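Local coordinates for protein metallo-beta-lactamase (Pseudomonas stutzeri, PDB 4ZEJ) that probably hydrolyses beta-lactam antibiotics to substituted beta-amino acids with the help of bound zinc ions, as a class B metallo-beta-lactamase of the periplasm, at residues V3-I8 with D52-T57; N14-T19 with V36-G41. All coordinates share one frame; numbering follows the deposited sequence.

Interaction 1: residues V3-I8 with D52-T57; sequences VPELRI and DRDTET
Charge pairing lies on the exposed side of the contact, where Arg53 on the first turn of helix 52-64 and Glu5 in the loop leading into strand 7-12 form a two-pronged salt bridge. The arginine, extended from CG to NE, offers its side edge: NE reaches Glu5 OE2 at 2.9 Å, almost straight (176°) and in the guanidinium plane, while NH2 reaches OE1, also at 2.9 Å, on a more bent path. Both oxygens use their syn lone pairs; the planes are turned 34° apart, so OE1 falls off the guanidinium plane. The glutamate gets there by a bend at chi2 (-70°).

Water-mediated bonding fills the middle, around the buried carboxylate of Asp54. One water links Pro4 O to Asp54 OD1, a second links Pro4 O to OD2, and a third donates to OD2 (2.7 Å) and to Glu5 OE2 while accepting from Thr57 OG1. The direct Leu6 N to Asp54 OD2 bond is weak at 3.4 Å. With Glu5 OE2 only 4.3 Å from Asp54 OD2, the shared water and Arg53 probably ease the repulsion.

Apolar contact is modest: Leu6 CB and CD1 lie along Asp54 CB, the two side chains running in opposite directions, and Leu6 CD2 comes to 4.2 Å from Thr57 CG2. All this joins the approach to edge strand 7-12 to a sheet-packed helix of the metallo-beta-lactamase alpha-beta/beta-alpha sandwich.

Interaction 2: residues N14-T19 with V36-G41; sequences NIFLHT and VVIDKG
Three backbone hydrogen bonds fasten strand 15-24 to strand 30-39 here, and they mark the tight part of the contact. Phe16 and Val36 are the hydrogen-bonded pair: Val36 N donates to Phe16 O at 2.8 Å, and Phe16 N returns the bond to Val36 O at 3.0 Å. Next along, Ile15 faces Val37 as a non-hydrogen-bonded pair, and Ile38 N closes on Asn14 O at 2.8 Å. All three donors lie in the plane of the carbonyl they meet. Asn14 CB also sits snugly, 3.2 Å from Ile38 O.

The helix-facing side carries Phe16, Val36 and Ile38. The benzyl group of Phe16 leans obliquely across Ile38, CE2 lying 4.0 Å from CG1, and keeps an edge near Val36 O; Trp61 of helix 52-64 meets the same ring edge-to-face. This is an antiparallel beta hairpin, 15-24 with 30-39, inside the seven-stranded sheet of the metallo-beta-lactamase fold. On the other face Ile15 and Val37 lie side by side, pointing the same way, with Ile15 CD1 4.0 Å from Val37 CG1. His18 meets strand 30-39 only lightly, because its buried ring turns instead to Pro49 and Leu58.

The looser, partly exposed end is that of Asn14, whose side chain crosses Ile38 at about a right angle so that OD1 rests against Ile38 CB and CG2. Past Asp39 the strand gives way to an exposed turn, where Lys40 points away from 14-19.

Interactions 1 and 2 have centres about 16 Å apart and meet where strands 7-12 and 15-24, successive in the chain, run as neighbours in the seven-stranded sheet. Arg7 O probably accepts a hydrogen bond from Thr19 N at 3.0 Å, and Ile8 CG2 packs 3.9 Å from Phe16 CB. In chain order, 3-8 comes first, then both partners of interaction 2, and finally 52-57, so the hairpin contact falls between the two halves of the other. Helix 52-64 serves both: interaction 1 ties the approach to the edge strand to its start, and interaction 2 holds together the inner strands that its Leu58, Trp61 and Ile62 cover.

Interaction 1: residues V3-I8 with D52-T57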
# COMPACT_ATOMS: atom_id res chain seq x y z
N VAL A 3 -2.17 21.61 -1.99
CA VAL A 3 -2.78 20.29 -1.84
C VAL A 3 -3.50 20.21 -0.50
O VAL A 3 -3.13 20.93 0.44
CB VAL A 3 -1.76 19.13 -1.95
CG1 VAL A 3 -1.05 19.18 -3.29
CG2 VAL A 3 -0.77 19.13 -0.78
N PRO A 4 -4.50 19.32 -0.41
CA PRO A 4 -5.15 19.11 0.90
C PRO A 4 -4.19 18.50 1.92
O PRO A 4 -3.17 17.91 1.54
CB PRO A 4 -6.28 18.12 0.59
CG PRO A 4 -6.52 18.25 -0.89
CD PRO A 4 -5.17 18.55 -1.48
N GLU A 5 -4.54 18.64 3.19
CA GLU A 5 -3.81 17.98 4.28
C GLU A 5 -4.17 16.49 4.30
O GLU A 5 -5.16 16.07 3.71
CB GLU A 5 -4.18 18.59 5.64
CG GLU A 5 -3.96 20.10 5.79
CD GLU A 5 -2.50 20.53 5.83
OE1 GLU A 5 -2.24 21.74 5.64
OE2 GLU A 5 -1.61 19.69 6.07
N LEU A 6 -3.36 15.70 4.99
CA LEU A 6 -3.69 14.30 5.26
C LEU A 6 -4.99 14.22 6.04
O LEU A 6 -5.25 15.07 6.89
CB LEU A 6 -2.58 13.65 6.12
CG LEU A 6 -2.77 12.16 6.49
CD1 LEU A 6 -1.82 11.23 5.78
CD2 LEU A 6 -2.64 11.97 7.98
N ARG A 7 -5.77 13.18 5.79
CA ARG A 7 -6.86 12.84 6.70
C ARG A 7 -6.84 11.36 7.06
O ARG A 7 -6.22 10.55 6.36
CB ARG A 7 -8.22 13.27 6.15
CG ARG A 7 -8.58 12.60 4.86
CD ARG A 7 -9.94 13.08 4.41
NE ARG A 7 -10.45 12.26 3.33
CZ ARG A 7 -10.16 12.41 2.03
NH1 ARG A 7 -9.31 13.35 1.61
NH2 ARG A 7 -10.73 11.59 1.16
N ILE A 8 -7.44 11.04 8.20
CA ILE A 8 -7.45 9.69 8.74
C ILE A 8 -8.88 9.35 9.09
O ILE A 8 -9.53 10.09 9.82
CB ILE A 8 -6.54 9.56 9.99
CG1 ILE A 8 -5.10 9.99 9.66
CG2 ILE A 8 -6.50 8.11 10.46
CD1 ILE A 8 -4.27 10.31 10.88
N ASP A 52 6.59 14.34 3.38
CA ASP A 52 7.10 14.44 4.75
C ASP A 52 6.14 15.08 5.73
O ASP A 52 5.99 14.59 6.86
CB ASP A 52 8.40 15.23 4.77
CG ASP A 52 9.58 14.39 4.43
OD1 ASP A 52 10.70 14.81 4.73
OD2 ASP A 52 9.37 13.30 3.87
N ARG A 53 5.53 16.18 5.30
CA ARG A 53 4.53 16.89 6.09
C ARG A 53 3.44 15.92 6.55
O ARG A 53 3.10 15.87 7.73
CB ARG A 53 3.90 18.01 5.25
CG ARG A 53 2.91 18.92 5.97
CD ARG A 53 2.09 19.72 4.95
NE ARG A 53 1.13 20.65 5.55
CZ ARG A 53 1.35 21.94 5.85
NH1 ARG A 53 2.54 22.52 5.64
NH2 ARG A 53 0.37 22.67 6.38
N ASP A 54 2.91 15.15 5.61
CA ASP A 54 1.81 14.24 5.93
C ASP A 54 2.26 13.01 6.73
O ASP A 54 1.50 12.52 7.57
CB ASP A 54 1.07 13.83 4.66
CG ASP A 54 0.28 14.97 4.05
OD1 ASP A 54 -0.09 14.86 2.87
OD2 ASP A 54 -0.00 15.97 4.74
N THR A 55 3.48 12.54 6.50
CA THR A 55 4.05 11.46 7.29
C THR A 55 4.19 11.92 8.75
O THR A 55 3.79 11.20 9.66
CB THR A 55 5.41 10.99 6.71
OG1 THR A 55 5.19 10.47 5.40
CG2 THR A 55 6.04 9.91 7.57
N GLU A 56 4.68 13.13 8.96
CA GLU A 56 4.75 13.70 10.31
C GLU A 56 3.37 13.80 10.99
O GLU A 56 3.22 13.42 12.16
CB GLU A 56 5.46 15.05 10.31
CG GLU A 56 5.62 15.63 11.71
CD GLU A 56 6.65 16.75 11.83
OE1 GLU A 56 7.53 16.91 10.96
OE2 GLU A 56 6.60 17.45 12.85
N THR A 57 2.38 14.29 10.26
CA THR A 57 1.01 14.39 10.78
C THR A 57 0.46 13.03 11.23
O THR A 57 -0.08 12.92 12.33
CB THR A 57 0.07 15.01 9.75
OG1 THR A 57 0.58 16.31 9.41
CG2 THR A 57 -1.34 15.15 10.31
O HOH W 1 -2.17 15.32 1.40
O HOH W 2 -0.55 18.18 2.86
O HOH W 3 -0.93 17.05 7.02

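Interaction 2: residues N14-T19 with V36-G41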
# COMPACT_ATOMS: atom_id res chain seq x y z
N ASN A 14 -10.19 -1.10 14.71
CA ASN A 14 -8.73 -1.25 14.64
C ASN A 14 -8.08 -0.92 13.29
O ASN A 14 -6.87 -1.09 13.16
CB ASN A 14 -8.29 -2.64 15.14
CG ASN A 14 -8.50 -2.82 16.63
OD1 ASN A 14 -8.29 -1.89 17.40
ND2 ASN A 14 -8.88 -4.02 17.05
N ILE A 15 -8.84 -0.44 12.32
CA ILE A 15 -8.31 -0.20 10.97
C ILE A 15 -8.67 1.20 10.50
O ILE A 15 -9.86 1.56 10.42
CB ILE A 15 -8.82 -1.24 9.94
CG1 ILE A 15 -8.51 -2.67 10.40
CG2 ILE A 15 -8.24 -0.95 8.54
CD1 ILE A 15 -7.04 -3.06 10.46
N PHE A 16 -7.65 1.99 10.17
CA PHE A 16 -7.83 3.36 9.73
C PHE A 16 -7.21 3.56 8.36
O PHE A 16 -6.11 3.07 8.09
CB PHE A 16 -7.21 4.32 10.73
CG PHE A 16 -7.88 4.27 12.08
CD1 PHE A 16 -8.89 5.17 12.40
CD2 PHE A 16 -7.54 3.28 13.01
CE1 PHE A 16 -9.53 5.12 13.63
CE2 PHE A 16 -8.19 3.21 14.24
CZ PHE A 16 -9.18 4.13 14.55
N LEU A 17 -7.93 4.29 7.51
CA LEU A 17 -7.47 4.65 6.17
C LEU A 17 -6.89 6.04 6.23
O LEU A 17 -7.53 6.96 6.74
CB LEU A 17 -8.67 4.65 5.22
CG LEU A 17 -8.38 5.01 3.76
CD1 LEU A 17 -7.71 3.84 3.08
CD2 LEU A 17 -9.69 5.38 3.07
N HIS A 18 -5.65 6.20 5.75
CA HIS A 18 -5.07 7.52 5.58
C HIS A 18 -5.05 7.89 4.11
O HIS A 18 -4.71 7.08 3.25
CB HIS A 18 -3.71 7.68 6.29
CG HIS A 18 -2.58 6.86 5.75
ND1 HIS A 18 -1.87 7.21 4.63
CD2 HIS A 18 -1.96 5.77 6.27
CE1 HIS A 18 -0.89 6.34 4.44
NE2 HIS A 18 -0.91 5.47 5.43
N THR A 19 -5.49 9.12 3.83
CA THR A 19 -5.58 9.64 2.47
C THR A 19 -4.71 10.88 2.40
O THR A 19 -4.86 11.80 3.22
CB THR A 19 -7.03 10.00 2.09
OG1 THR A 19 -7.87 8.86 2.26
CG2 THR A 19 -7.10 10.44 0.62
N VAL A 36 -3.44 2.60 8.81
CA VAL A 36 -2.86 2.34 10.13
C VAL A 36 -3.62 1.15 10.70
O VAL A 36 -4.86 1.18 10.78
CB VAL A 36 -2.99 3.54 11.09
CG1 VAL A 36 -2.33 3.22 12.43
CG2 VAL A 36 -2.38 4.80 10.50
N VAL A 37 -2.87 0.10 11.08
CA VAL A 37 -3.42 -1.12 11.66
C VAL A 37 -3.12 -1.08 13.15
O VAL A 37 -1.96 -0.89 13.54
CB VAL A 37 -2.80 -2.38 11.01
CG1 VAL A 37 -3.32 -3.66 11.67
CG2 VAL A 37 -3.09 -2.40 9.50
N ILE A 38 -4.16 -1.25 13.98
CA ILE A 38 -4.03 -1.25 15.43
C ILE A 38 -4.27 -2.66 15.97
O ILE A 38 -5.15 -3.38 15.49
CB ILE A 38 -5.04 -0.28 16.09
CG1 ILE A 38 -4.96 1.13 15.48
CG2 ILE A 38 -4.83 -0.21 17.60
CD1 ILE A 38 -3.64 1.85 15.64
N ASP A 39 -3.50 -3.05 16.97
CA ASP A 39 -3.73 -4.31 17.68
C ASP A 39 -3.09 -4.21 19.06
O ASP A 39 -1.89 -3.96 19.16
CB ASP A 39 -3.11 -5.48 16.90
CG ASP A 39 -3.61 -6.83 17.37
OD1 ASP A 39 -4.81 -7.12 17.17
OD2 ASP A 39 -2.81 -7.61 17.93
N LYS A 40 -3.90 -4.37 20.11
CA LYS A 40 -3.40 -4.44 21.48
C LYS A 40 -2.43 -3.29 21.82
O LYS A 40 -1.30 -3.53 22.27
CB LYS A 40 -2.71 -5.79 21.72
CG LYS A 40 -3.56 -7.01 21.39
CD LYS A 40 -2.82 -8.29 21.73
CE LYS A 40 -3.48 -9.52 21.12
NZ LYS A 40 -4.72 -9.91 21.85
N GLY A 41 -2.84 -2.06 21.56
CA GLY A 41 -2.02 -0.88 21.87
C GLY A 41 -0.86 -0.56 20.90
O GLY A 41 -0.18 0.46 21.06